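Local coordinates for type II restriction enzyme NlaIV (Neisseria lactamica, PDB 6QM2), which recognises the double-stranded DNA sequence 5'-GGNNCC-3' and cuts it in the middle, leaving blunt ends that carry 5'-phosphates, at residues 18-23 / 59-64; 44-49 / 128-133; 84-89 / 225-230; 105-110 / 206-211; 191-196 / 237-242. All coordinates share one frame; numbering follows the deposited sequence.

Contact 1 of 5, residues 18-23 / 59-64; sequences DEEKIL and RKREIE
The backbones around Glu20 and Arg61 stay well apart, with the CA of Glu20 11.0 Å from the CA of Arg61, so two long charged side chains have to span the gap. Glu20 runs with CG anti to its backbone N (chi1 -179°) and then bends at chi2, which carries its carboxylate toward the arginine. Arg61 bends near its root and extends from there. The meeting is a salt bridge, with Arg61 NH2 donating to Glu20 OE1 at 3.2 Å. The donor comes to the syn side of OE1, slightly out of the carboxylate plane, and OE1 in turn sits tilted from the guanidinium plane. The two planes are nearly parallel, 10° apart, but offset, and a single close N-O pair joins them: Arg61 NH1 is farther away, 3.7 Å from Glu20 OE1. Arg61 has its stronger partner across the dimer interface, where NH2 makes a salt bridge to Asp35 of the second subunit; Glu20 OE2 accepts from the backbone N of that same Asp35. A buried glutamate suits this place because both of its oxygens find donors, OE1 taking a further weak bond from Trp57. The contact links the turn that follows helix 9-18 to the end of helix 44-60, with Arg61 lying on Lys15 of the first helix and nearby Ile22 packing on strand 138-147.

Contact 2 of 5, residues 44-49 / 128-133; sequences DVVGNI and FGYDMD
Val46 is the first residue of helix 44-49 to meet the strand, and it does so with both methyl branches. CG1 stands anti to the backbone N (chi1 176°) and reaches over one face of the Tyr130 ring. It lies 3.6 Å from the centroid of that ring and 15° off the ring normal, a CH-pi contact in which Tyr130 CD1 is the ring atom nearest to Val46 CG1. The other branch, CG2, turns toward Met132, whose SD is 4.2 Å from CG2 of Val46. A beta-branched valine suits the spot because its two methyls serve two neighbours at once, while Ile29 of strand 27-33 also packs on it. Gly47 follows, and here the backbone itself meets the tyrosine: CA of Gly47 is 3.8 Å from CE2 of Tyr130, and the phenol OH comes near the Gly47 N without a hydrogen bond. Helix 44-49, roughly antiparallel to strand 128-132 at 146° with axes 9.6 Å apart, packs on a face of the mixed sheet, as is usual in PD-(D/E)XK nucleases. No hydrogen bond or charge pair joins the segments, so dispersion and the weak attraction between a methyl group and the tyrosine pi face hold helix to sheet here.

Contact 3 of 5, residues 84-89 / 225-230; sequences RSRELL and KHYNRS
Arg86 bends at chi2 (-69°), runs straight through chi3 and turns its guanidinium at chi4, which delivers that group to the C-terminal end of helix 215-227, where Tyr227 turns its ring up against it. The two side chains slide past each other in opposite directions. NH2 of Arg86 lies over one face of the phenol ring, 4.0 Å from CE1 of Tyr227, and the planes are 32° apart. This off-centre cation-pi pair puts Arg86 CZ 4.6 Å from the centroid of the Tyr227 ring. At its edge, in plane, Arg86 NH2 gives a weak hydrogen bond to His226 O, 2.8 Å away but bent to 128°. NH1 of Arg86 donates to a water at 2.9 Å, and this water is also hydrogen-bonded to His226 ND1, while a weak bond from NH1 returns to Ser85 O. Arginine suits the site because its flat cation can offer a face to an aromatic ring and N-H groups to oxygens together. A cation beside the last carbonyls of a helix is a familiar C-terminal interaction, probably favoured by the helix dipole; here it ties that helix to the loop leading into strand 88-95, part of the mixed sheet of this PD-(D/E)XK-type nuclease.

Contact 4 of 5, residues 105-110 / 206-211; sequences ADFKMY and PATRHN
Lys108 lays its aliphatic stem along Thr208, the two side chains passing in opposite directions. CB of Lys108 is 4.0 Å from CG2 of Thr208, CG keeps a similar distance, and CD of Lys108 is again 4.0 Å from that methyl. The chain bends at chi2 and again at chi3 (57°), and its NZ ends 4.4 Å from CB of Ala207, where lysine can offer hydrocarbon to the contact while its amine remains at an exposed position. Thr208 divides its branches: CG2 serves the lysine, and OG1 lies in the ring plane at the edge of Phe107, 3.7 Å from CE2. That hydroxyl is hydrogen-bonded to the carbonyl of Val202, so this buried polar atom is satisfied. Asp106, the N-cap, accepts from Met109 N at OD2 and holds the first turn of the helix. The contact thus sets the start of helix 107-116 against the loop between helices 191-204 and 215-227, with Phe107 wedged among Ile198 and Val202 of helix 191-204 and Val169 of strand 168-172.

Contact 5 of 5, residues 191-196 / 237-242; sequences LEDFVS and HEIAHK
Asp193 and Lys242 supply the ionic part of this contact. NZ of Lys242 donates to OD2 of Asp193 at 2.8 Å, reaching its syn side 20° out of the carboxylate plane, and the two side chains cross at about a right angle. OD2 also accepts from Tyr243 OH, and two donors on one oxygen suit a buried aspartate; Lys242 has a second salt bridge, to Glu189. The rest is van der Waals contact of a methyl with two polar side chains. With chi1 at 60°, CG1 of Ile239 sends CD1 between Asp193 and Ser196, one helical turn apart; CD1 of Ile239 lies 3.4 Å from OD1 of Asp193 and 3.8 Å from CB of Ser196. Serine is small enough to admit the methyl, while its hydroxyl is hydrogen-bonded to the carbonyl of Pro234. A one-turn helix near the C-terminus and the helical turn after it are thus joined to helix 191-204, with an isoleucine beside a salt bridge from the residue three places later.

Overall arrangement
Contacts 1 and 2 share helix 44-60, with centres 18 Å apart, and both touch the second subunit. Contacts 3, 4 and 5 have no such neighbour; contacts 4 and 5 lie across the chain's centre from contacts 1 and 2. Contact 2 reaches the mixed sheet on strand 124-132 and contact 3 on its neighbour 88-95, although their centres are 32 Å apart. Contacts 4 and 5 meet directly, Tyr110 CE2 lying 3.9 Å from Phe194 CZ. A bound potassium ion sits about 12 Å from the side chain of Phe107 of contact 4, while Tyr110 packs on Met73, a residue of the sodium site.

Contact 1 of 5, residues 18-23 / 59-64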
# COMPACT_ATOMS: atom_id res chain seq x y z
N ASP A 18 -5.66 2.57 30.72
CA ASP A 18 -6.70 2.57 31.77
C ASP A 18 -7.98 3.34 31.42
O ASP A 18 -9.09 2.89 31.74
CB ASP A 18 -6.14 3.16 33.07
CG ASP A 18 -4.84 2.49 33.51
OD1 ASP A 18 -4.66 1.28 33.26
OD2 ASP A 18 -3.99 3.19 34.10
N GLU A 19 -7.82 4.49 30.77
CA GLU A 19 -8.93 5.42 30.51
C GLU A 19 -9.61 5.14 29.16
O GLU A 19 -10.83 5.07 29.08
CB GLU A 19 -8.40 6.86 30.58
CG GLU A 19 -9.40 7.90 31.08
CD GLU A 19 -8.75 9.20 31.51
OE1 GLU A 19 -7.72 9.16 32.23
OE2 GLU A 19 -9.27 10.28 31.14
N GLU A 20 -8.80 4.98 28.12
CA GLU A 20 -9.28 4.55 26.79
C GLU A 20 -9.67 3.06 26.78
O GLU A 20 -10.57 2.67 26.04
CB GLU A 20 -8.20 4.80 25.73
CG GLU A 20 -8.55 4.43 24.29
CD GLU A 20 -9.64 5.30 23.71
OE1 GLU A 20 -9.54 6.54 23.81
OE2 GLU A 20 -10.60 4.74 23.14
N LYS A 21 -8.99 2.26 27.60
CA LYS A 21 -9.13 0.79 27.63
C LYS A 21 -8.79 0.21 26.26
O LYS A 21 -9.60 -0.44 25.61
CB LYS A 21 -10.53 0.37 28.11
CG LYS A 21 -10.84 0.77 29.55
CD LYS A 21 -12.32 1.01 29.78
CE LYS A 21 -12.59 1.62 31.15
NZ LYS A 21 -13.89 2.35 31.16
N ILE A 22 -7.55 0.49 25.84
CA ILE A 22 -7.06 0.14 24.50
C ILE A 22 -6.96 -1.37 24.27
O ILE A 22 -7.21 -1.84 23.16
CB ILE A 22 -5.70 0.84 24.21
CG1 ILE A 22 -5.40 0.91 22.71
CG2 ILE A 22 -4.56 0.18 24.98
CD1 ILE A 22 -6.12 2.02 21.98
N LEU A 23 -6.64 -2.14 25.32
CA LEU A 23 -6.46 -3.59 25.18
C LEU A 23 -7.76 -4.34 24.87
O LEU A 23 -7.75 -5.32 24.13
CB LEU A 23 -5.82 -4.18 26.44
CG LEU A 23 -4.41 -3.69 26.80
CD1 LEU A 23 -3.91 -4.44 28.02
CD2 LEU A 23 -3.44 -3.85 25.63
N ARG A 59 -5.24 15.03 19.67
CA ARG A 59 -5.89 16.28 19.24
C ARG A 59 -7.32 16.40 19.78
O ARG A 59 -7.78 17.51 20.07
CB ARG A 59 -5.85 16.39 17.70
CG ARG A 59 -5.83 17.81 17.15
CD ARG A 59 -5.17 17.88 15.77
NE ARG A 59 -5.57 16.76 14.91
CZ ARG A 59 -4.77 15.79 14.43
NH1 ARG A 59 -3.46 15.76 14.67
NH2 ARG A 59 -5.31 14.84 13.67
N LYS A 60 -8.01 15.26 19.94
CA LYS A 60 -9.36 15.23 20.52
C LYS A 60 -9.36 15.35 22.05
O LYS A 60 -10.36 15.80 22.61
CB LYS A 60 -10.10 13.95 20.11
CG LYS A 60 -11.61 14.02 20.34
CD LYS A 60 -12.34 12.85 19.70
CE LYS A 60 -13.84 13.11 19.61
NZ LYS A 60 -14.51 12.14 18.71
N ARG A 61 -8.28 14.96 22.71
CA ARG A 61 -8.13 15.18 24.16
C ARG A 61 -7.46 16.52 24.52
O ARG A 61 -7.06 16.71 25.67
CB ARG A 61 -7.36 14.02 24.80
CG ARG A 61 -8.01 12.66 24.62
CD ARG A 61 -9.32 12.54 25.38
NE ARG A 61 -10.19 11.54 24.77
CZ ARG A 61 -10.08 10.22 24.94
NH1 ARG A 61 -9.14 9.69 25.72
NH2 ARG A 61 -10.94 9.42 24.32
N GLU A 62 -7.35 17.43 23.54
CA GLU A 62 -6.78 18.77 23.74
C GLU A 62 -5.28 18.74 24.12
O GLU A 62 -4.74 19.77 24.54
CB GLU A 62 -7.58 19.57 24.79
CG GLU A 62 -9.11 19.58 24.60
CD GLU A 62 -9.64 20.81 23.88
OE1 GLU A 62 -8.98 21.30 22.93
OE2 GLU A 62 -10.73 21.29 24.26
N ILE A 63 -4.62 17.59 23.95
CA ILE A 63 -3.24 17.40 24.43
C ILE A 63 -2.28 18.12 23.49
O ILE A 63 -2.42 18.09 22.27
CB ILE A 63 -2.86 15.91 24.60
CG1 ILE A 63 -3.78 15.26 25.65
CG2 ILE A 63 -1.40 15.76 25.02
CD1 ILE A 63 -3.63 13.76 25.78
N GLU A 64 -1.29 18.75 24.10
CA GLU A 64 -0.41 19.70 23.43
C GLU A 64 0.71 18.93 22.76
O GLU A 64 1.34 18.08 23.40
CB GLU A 64 0.12 20.67 24.50
CG GLU A 64 0.55 22.03 24.00
CD GLU A 64 0.78 23.02 25.14
OE1 GLU A 64 -0.08 23.11 26.04
OE2 GLU A 64 1.83 23.70 25.13

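Contact 2 of 5, residues 44-49 / 128-133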
# COMPACT_ATOMS: atom_id res chain seq x y z
N ASP A 44 -1.64 -4.28 5.59
CA ASP A 44 -0.48 -3.37 5.64
C ASP A 44 -0.83 -1.90 5.98
O ASP A 44 0.02 -1.19 6.52
CB ASP A 44 0.32 -3.43 4.32
CG ASP A 44 -0.52 -3.07 3.09
OD1 ASP A 44 -1.76 -3.19 3.13
OD2 ASP A 44 0.09 -2.67 2.07
N VAL A 45 -2.05 -1.47 5.67
CA VAL A 45 -2.51 -0.09 5.95
C VAL A 45 -2.66 0.20 7.46
O VAL A 45 -2.54 1.35 7.87
CB VAL A 45 -3.83 0.23 5.19
CG1 VAL A 45 -4.46 1.55 5.63
CG2 VAL A 45 -3.58 0.25 3.69
N VAL A 46 -2.91 -0.84 8.27
CA VAL A 46 -3.16 -0.65 9.71
C VAL A 46 -1.96 -0.01 10.41
O VAL A 46 -2.12 0.98 11.12
CB VAL A 46 -3.54 -1.98 10.42
CG1 VAL A 46 -3.70 -1.77 11.93
CG2 VAL A 46 -4.83 -2.55 9.83
N GLY A 47 -0.76 -0.56 10.19
CA GLY A 47 0.47 -0.05 10.80
C GLY A 47 0.78 1.42 10.53
O GLY A 47 1.23 2.14 11.43
N ASN A 48 0.53 1.87 9.30
CA ASN A 48 0.75 3.27 8.91
C ASN A 48 -0.27 4.24 9.50
O ASN A 48 0.02 5.43 9.66
CB ASN A 48 0.73 3.42 7.38
CG ASN A 48 1.84 2.64 6.69
OD1 ASN A 48 2.94 2.49 7.22
ND2 ASN A 48 1.54 2.14 5.49
N ILE A 49 -1.46 3.72 9.83
CA ILE A 49 -2.59 4.54 10.27
C ILE A 49 -2.74 4.64 11.80
O ILE A 49 -3.41 5.55 12.28
CB ILE A 49 -3.91 4.07 9.58
CG1 ILE A 49 -4.77 5.27 9.20
CG2 ILE A 49 -4.71 3.08 10.43
CD1 ILE A 49 -4.25 6.04 8.00
N PHE A 128 2.41 -0.31 19.36
CA PHE A 128 1.14 -1.04 19.26
C PHE A 128 1.33 -2.40 18.60
O PHE A 128 1.66 -2.47 17.41
CB PHE A 128 0.12 -0.25 18.43
CG PHE A 128 -0.31 1.05 19.05
CD1 PHE A 128 0.49 2.19 18.95
CD2 PHE A 128 -1.53 1.15 19.70
CE1 PHE A 128 0.09 3.39 19.51
CE2 PHE A 128 -1.94 2.35 20.26
CZ PHE A 128 -1.13 3.47 20.17
N GLY A 129 1.14 -3.48 19.36
CA GLY A 129 1.06 -4.83 18.80
C GLY A 129 -0.37 -5.13 18.38
O GLY A 129 -1.18 -5.56 19.20
N TYR A 130 -0.69 -4.89 17.11
CA TYR A 130 -2.07 -5.00 16.61
C TYR A 130 -2.38 -6.36 15.98
O TYR A 130 -1.48 -7.16 15.72
CB TYR A 130 -2.39 -3.87 15.62
CG TYR A 130 -1.72 -3.95 14.26
CD1 TYR A 130 -2.28 -4.70 13.23
CD2 TYR A 130 -0.54 -3.26 14.00
CE1 TYR A 130 -1.67 -4.77 11.98
CE2 TYR A 130 0.07 -3.32 12.76
CZ TYR A 130 -0.50 -4.08 11.75
OH TYR A 130 0.10 -4.15 10.52
N ASP A 131 -3.67 -6.59 15.73
CA ASP A 131 -4.17 -7.81 15.07
C ASP A 131 -5.45 -7.49 14.30
O ASP A 131 -6.30 -6.76 14.80
CB ASP A 131 -4.45 -8.89 16.12
CG ASP A 131 -4.83 -10.24 15.51
OD1 ASP A 131 -5.97 -10.38 15.00
OD2 ASP A 131 -3.99 -11.17 15.55
N MET A 132 -5.57 -8.04 13.09
CA MET A 132 -6.81 -7.94 12.30
C MET A 132 -7.29 -9.34 11.91
O MET A 132 -6.55 -10.10 11.28
CB MET A 132 -6.61 -7.08 11.05
CG MET A 132 -7.92 -6.68 10.39
SD MET A 132 -7.79 -5.40 9.11
CE MET A 132 -7.09 -6.34 7.76
N ASP A 133 -8.52 -9.67 12.31
CA ASP A 133 -9.16 -10.97 11.99
C ASP A 133 -9.65 -11.02 10.53
O ASP A 133 -9.44 -10.08 9.76
CB ASP A 133 -10.28 -11.30 13.01
CG ASP A 133 -11.47 -10.32 12.98
OD1 ASP A 133 -11.70 -9.63 11.96
OD2 ASP A 133 -12.18 -10.24 14.01

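Contact 3 of 5, residues 84-89 / 225-230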
# COMPACT_ATOMS: atom_id res chain seq x y z
N ARG A 84 11.93 21.04 22.52
CA ARG A 84 11.95 20.01 21.47
C ARG A 84 13.15 19.06 21.56
O ARG A 84 13.43 18.32 20.61
CB ARG A 84 11.85 20.67 20.08
CG ARG A 84 10.42 20.98 19.63
CD ARG A 84 10.22 20.80 18.12
NE ARG A 84 10.37 22.05 17.38
CZ ARG A 84 9.47 23.04 17.35
NH1 ARG A 84 8.32 22.94 18.02
NH2 ARG A 84 9.73 24.14 16.64
N SER A 85 13.88 19.08 22.68
CA SER A 85 14.89 18.08 22.98
C SER A 85 14.46 17.09 24.06
O SER A 85 15.19 16.14 24.34
CB SER A 85 16.20 18.76 23.39
OG SER A 85 16.04 19.55 24.56
N ARG A 86 13.29 17.31 24.67
CA ARG A 86 12.78 16.43 25.73
C ARG A 86 11.32 16.09 25.44
O ARG A 86 10.67 16.75 24.64
CB ARG A 86 12.88 17.11 27.10
CG ARG A 86 14.27 17.57 27.51
CD ARG A 86 15.19 16.39 27.79
NE ARG A 86 16.51 16.77 28.31
CZ ARG A 86 17.51 17.30 27.60
NH1 ARG A 86 17.37 17.57 26.30
NH2 ARG A 86 18.67 17.57 28.19
N GLU A 87 10.83 15.04 26.10
CA GLU A 87 9.45 14.58 25.97
C GLU A 87 9.11 14.22 24.51
O GLU A 87 8.11 14.69 23.95
CB GLU A 87 8.46 15.62 26.55
CG GLU A 87 8.86 16.22 27.90
CD GLU A 87 9.14 15.19 28.99
OE1 GLU A 87 8.41 14.18 29.05
OE2 GLU A 87 10.08 15.39 29.78
N LEU A 88 9.97 13.39 23.91
CA LEU A 88 9.88 13.01 22.49
C LEU A 88 9.24 11.63 22.34
O LEU A 88 9.63 10.69 23.04
CB LEU A 88 11.27 13.00 21.87
CG LEU A 88 12.12 14.26 22.07
CD1 LEU A 88 13.48 14.12 21.41
CD2 LEU A 88 11.40 15.48 21.52
N LEU A 89 8.28 11.51 21.43
CA LEU A 89 7.48 10.29 21.26
C LEU A 89 7.57 9.74 19.83
O LEU A 89 7.31 10.47 18.87
CB LEU A 89 6.02 10.57 21.61
CG LEU A 89 5.04 9.39 21.59
CD1 LEU A 89 5.46 8.30 22.56
CD2 LEU A 89 3.63 9.88 21.89
N LYS A 225 27.40 18.13 27.34
CA LYS A 225 26.74 19.41 27.06
C LYS A 225 25.24 19.36 27.31
O LYS A 225 24.71 20.15 28.08
CB LYS A 225 27.00 19.90 25.62
CG LYS A 225 28.23 20.78 25.48
CD LYS A 225 28.18 21.64 24.22
CE LYS A 225 29.28 22.69 24.26
NZ LYS A 225 29.50 23.31 22.93
N HIS A 226 24.57 18.41 26.67
CA HIS A 226 23.11 18.37 26.67
C HIS A 226 22.49 17.93 27.99
O HIS A 226 21.39 18.38 28.33
CB HIS A 226 22.61 17.51 25.50
CG HIS A 226 22.85 18.13 24.16
ND1 HIS A 226 21.85 18.77 23.45
CD2 HIS A 226 23.97 18.23 23.41
CE1 HIS A 226 22.35 19.22 22.32
NE2 HIS A 226 23.64 18.91 22.27
N TYR A 227 23.18 17.07 28.73
CA TYR A 227 22.67 16.55 30.01
C TYR A 227 23.37 17.11 31.28
O TYR A 227 22.89 16.88 32.40
CB TYR A 227 22.69 15.02 30.00
CG TYR A 227 21.57 14.41 29.17
CD1 TYR A 227 20.29 14.27 29.71
CD2 TYR A 227 21.78 14.01 27.85
CE1 TYR A 227 19.26 13.73 28.97
CE2 TYR A 227 20.74 13.47 27.10
CZ TYR A 227 19.48 13.33 27.67
OH TYR A 227 18.44 12.80 26.96
N ASN A 228 24.47 17.85 31.09
CA ASN A 228 25.27 18.42 32.19
C ASN A 228 25.76 17.33 33.15
O ASN A 228 25.73 17.49 34.37
CB ASN A 228 24.48 19.51 32.92
CG ASN A 228 25.36 20.45 33.73
OD1 ASN A 228 26.59 20.45 33.59
ND2 ASN A 228 24.74 21.26 34.57
N ARG A 229 26.23 16.23 32.56
CA ARG A 229 26.56 15.01 33.29
C ARG A 229 27.40 14.13 32.39
O ARG A 229 27.06 13.95 31.22
CB ARG A 229 25.28 14.28 33.68
CG ARG A 229 25.47 13.13 34.65
CD ARG A 229 24.13 12.54 35.03
NE ARG A 229 23.47 11.86 33.91
CZ ARG A 229 23.81 10.67 33.41
NH1 ARG A 229 24.83 9.97 33.90
NH2 ARG A 229 23.12 10.16 32.38
N SER A 230 28.48 13.57 32.92
CA SER A 230 29.33 12.67 32.13
C SER A 230 28.64 11.31 31.96
O SER A 230 27.78 10.93 32.76
CB SER A 230 30.72 12.49 32.77
OG SER A 230 30.68 11.62 33.89
O HOH W 1 19.59 18.98 25.20

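Contact 4 of 5, residues 105-110 / 206-211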
# COMPACT_ATOMS: atom_id res chain seq x y z
N ALA A 105 15.89 3.06 12.52
CA ALA A 105 16.40 4.15 11.68
C ALA A 105 17.56 3.67 10.83
O ALA A 105 18.21 2.68 11.17
CB ALA A 105 16.85 5.32 12.55
N ASP A 106 17.83 4.37 9.72
CA ASP A 106 19.05 4.13 8.94
C ASP A 106 20.24 4.28 9.88
O ASP A 106 20.31 5.26 10.62
CB ASP A 106 19.17 5.14 7.80
CG ASP A 106 20.48 5.00 7.02
OD1 ASP A 106 20.86 3.85 6.68
OD2 ASP A 106 21.14 6.02 6.74
N PHE A 107 21.15 3.31 9.87
CA PHE A 107 22.29 3.34 10.78
C PHE A 107 23.22 4.54 10.54
O PHE A 107 23.66 5.18 11.50
CB PHE A 107 23.10 2.04 10.74
CG PHE A 107 24.32 2.08 11.61
CD1 PHE A 107 24.22 1.85 12.98
CD2 PHE A 107 25.57 2.41 11.07
CE1 PHE A 107 25.34 1.92 13.79
CE2 PHE A 107 26.69 2.49 11.88
CZ PHE A 107 26.58 2.24 13.24
N LYS A 108 23.54 4.83 9.28
CA LYS A 108 24.46 5.94 8.99
C LYS A 108 23.90 7.25 9.54
O LYS A 108 24.62 8.00 10.18
CB LYS A 108 24.77 6.07 7.49
CG LYS A 108 25.59 7.32 7.15
CD LYS A 108 26.60 7.11 6.03
CE LYS A 108 25.97 6.61 4.74
NZ LYS A 108 26.93 6.64 3.60
N MET A 109 22.62 7.50 9.28
CA MET A 109 21.96 8.71 9.78
C MET A 109 21.92 8.76 11.30
O MET A 109 22.17 9.82 11.89
CB MET A 109 20.54 8.82 9.22
CG MET A 109 20.47 9.23 7.76
SD MET A 109 18.76 9.28 7.19
CE MET A 109 18.20 10.83 7.89
N TYR A 110 21.62 7.63 11.93
CA TYR A 110 21.44 7.54 13.38
C TYR A 110 22.74 7.65 14.16
O TYR A 110 22.75 8.26 15.22
CB TYR A 110 20.70 6.25 13.74
CG TYR A 110 20.16 6.17 15.16
CD1 TYR A 110 18.89 6.64 15.46
CD2 TYR A 110 20.91 5.59 16.18
CE1 TYR A 110 18.39 6.56 16.76
CE2 TYR A 110 20.42 5.50 17.47
CZ TYR A 110 19.15 5.98 17.75
OH TYR A 110 18.66 5.90 19.03
N PRO A 206 32.01 -0.46 6.80
CA PRO A 206 32.94 0.29 5.94
C PRO A 206 32.44 1.69 5.54
O PRO A 206 33.26 2.59 5.36
CB PRO A 206 33.07 -0.59 4.69
CG PRO A 206 32.74 -1.96 5.15
CD PRO A 206 31.68 -1.78 6.20
N ALA A 207 31.13 1.86 5.41
CA ALA A 207 30.53 3.14 5.05
C ALA A 207 30.74 4.23 6.10
O ALA A 207 30.99 5.39 5.75
CB ALA A 207 29.04 2.97 4.77
N THR A 208 30.66 3.87 7.38
CA THR A 208 30.80 4.83 8.47
C THR A 208 32.17 4.78 9.18
O THR A 208 32.37 5.44 10.19
CB THR A 208 29.68 4.63 9.51
OG1 THR A 208 29.75 3.31 10.04
CG2 THR A 208 28.31 4.82 8.86
N ARG A 209 33.13 4.03 8.62
CA ARG A 209 34.44 3.85 9.26
C ARG A 209 35.27 5.13 9.33
O ARG A 209 36.08 5.29 10.25
CB ARG A 209 35.23 2.76 8.54
CG ARG A 209 36.50 2.31 9.24
CD ARG A 209 37.07 1.07 8.58
NE ARG A 209 36.19 -0.08 8.77
CZ ARG A 209 36.11 -1.15 7.96
NH1 ARG A 209 36.87 -1.25 6.87
NH2 ARG A 209 35.25 -2.12 8.25
N HIS A 210 35.08 6.03 8.36
CA HIS A 210 35.84 7.29 8.29
C HIS A 210 35.73 8.18 9.54
O HIS A 210 36.67 8.90 9.86
CB HIS A 210 35.47 8.11 7.03
CG HIS A 210 34.04 8.57 6.99
ND1 HIS A 210 33.07 7.92 6.26
CD2 HIS A 210 33.43 9.62 7.58
CE1 HIS A 210 31.92 8.55 6.41
NE2 HIS A 210 32.10 9.58 7.21
N ASN A 211 34.59 8.11 10.25
CA ASN A 211 34.40 8.88 11.49
C ASN A 211 34.25 7.98 12.73
O ASN A 211 33.52 8.31 13.68
CB ASN A 211 33.27 9.94 11.36
CG ASN A 211 31.92 9.35 10.95
OD1 ASN A 211 31.77 8.14 10.78
ND2 ASN A 211 30.94 10.22 10.80

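Contact 5 of 5, residues 191-196 / 237-242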
# COMPACT_ATOMS: atom_id res chain seq x y z
N LEU A 191 21.34 1.97 28.35
CA LEU A 191 21.73 2.91 27.30
C LEU A 191 23.21 2.81 26.93
O LEU A 191 23.54 2.84 25.75
CB LEU A 191 21.40 4.34 27.75
CG LEU A 191 21.88 5.50 26.87
CD1 LEU A 191 21.32 5.37 25.46
CD2 LEU A 191 21.46 6.83 27.48
N GLU A 192 24.08 2.70 27.92
CA GLU A 192 25.53 2.72 27.68
C GLU A 192 25.96 1.57 26.76
O GLU A 192 26.79 1.76 25.87
CB GLU A 192 26.33 2.67 28.99
CG GLU A 192 26.30 3.96 29.82
CD GLU A 192 25.09 4.09 30.75
OE1 GLU A 192 24.23 3.18 30.78
OE2 GLU A 192 24.99 5.13 31.44
N ASP A 193 25.38 0.39 26.99
CA ASP A 193 25.68 -0.80 26.18
C ASP A 193 25.20 -0.65 24.74
O ASP A 193 25.94 -0.97 23.81
CB ASP A 193 25.08 -2.07 26.82
CG ASP A 193 25.75 -2.46 28.14
OD1 ASP A 193 26.72 -1.80 28.57
OD2 ASP A 193 25.29 -3.44 28.76
N PHE A 194 23.97 -0.17 24.57
CA PHE A 194 23.43 0.17 23.24
C PHE A 194 24.37 1.11 22.48
O PHE A 194 24.71 0.85 21.33
CB PHE A 194 22.03 0.80 23.36
CG PHE A 194 21.46 1.33 22.07
CD1 PHE A 194 20.81 0.49 21.18
CD2 PHE A 194 21.56 2.68 21.75
CE1 PHE A 194 20.28 0.99 19.99
CE2 PHE A 194 21.04 3.18 20.56
CZ PHE A 194 20.40 2.33 19.68
N VAL A 195 24.80 2.17 23.15
CA VAL A 195 25.69 3.16 22.53
C VAL A 195 27.05 2.52 22.22
O VAL A 195 27.63 2.82 21.17
CB VAL A 195 25.85 4.42 23.42
CG1 VAL A 195 26.92 5.36 22.86
CG2 VAL A 195 24.52 5.16 23.55
N SER A 196 27.53 1.66 23.12
CA SER A 196 28.78 0.91 22.88
C SER A 196 28.68 0.06 21.62
O SER A 196 29.65 -0.01 20.84
CB SER A 196 29.13 0.01 24.07
OG SER A 196 30.32 -0.72 23.80
N HIS A 237 34.11 -4.80 23.13
CA HIS A 237 34.83 -6.05 23.37
C HIS A 237 34.63 -6.59 24.80
O HIS A 237 34.48 -7.80 24.98
CB HIS A 237 36.33 -5.86 23.09
CG HIS A 237 37.09 -7.14 23.01
ND1 HIS A 237 37.14 -7.91 21.86
CD2 HIS A 237 37.84 -7.80 23.93
CE1 HIS A 237 37.89 -8.98 22.09
NE2 HIS A 237 38.32 -8.93 23.33
N GLU A 238 34.62 -5.70 25.79
CA GLU A 238 34.40 -6.10 27.19
C GLU A 238 32.99 -6.61 27.47
O GLU A 238 32.82 -7.56 28.23
CB GLU A 238 34.72 -4.94 28.15
CG GLU A 238 36.19 -4.51 28.19
CD GLU A 238 37.13 -5.63 28.61
OE1 GLU A 238 38.21 -5.76 27.99
OE2 GLU A 238 36.80 -6.39 29.55
N ILE A 239 31.98 -5.99 26.86
CA ILE A 239 30.57 -6.31 27.15
C ILE A 239 29.87 -7.20 26.13
O ILE A 239 28.74 -7.63 26.36
CB ILE A 239 29.71 -5.03 27.36
CG1 ILE A 239 29.72 -4.12 26.11
CG2 ILE A 239 30.20 -4.26 28.58
CD1 ILE A 239 28.54 -3.17 26.06
N ALA A 240 30.54 -7.48 25.00
CA ALA A 240 29.95 -8.27 23.91
C ALA A 240 29.39 -9.61 24.37
O ALA A 240 28.31 -10.01 23.92
CB ALA A 240 30.96 -8.48 22.79
N HIS A 241 30.10 -10.29 25.27
CA HIS A 241 29.69 -11.61 25.78
C HIS A 241 28.25 -11.67 26.33
O HIS A 241 27.58 -12.69 26.20
CB HIS A 241 30.68 -12.14 26.83
CG HIS A 241 30.68 -11.37 28.12
ND1 HIS A 241 29.75 -11.58 29.11
CD2 HIS A 241 31.50 -10.40 28.58
CE1 HIS A 241 29.99 -10.77 30.13
NE2 HIS A 241 31.05 -10.04 29.83
N LYS A 242 27.79 -10.58 26.94
CA LYS A 242 26.42 -10.50 27.47
C LYS A 242 25.34 -10.61 26.38
O LYS A 242 24.21 -11.02 26.68
CB LYS A 242 26.20 -9.19 28.24
CG LYS A 242 27.07 -9.01 29.48
CD LYS A 242 26.59 -7.86 30.35
CE LYS A 242 26.78 -6.50 29.69
NZ LYS A 242 26.34 -5.38 30.56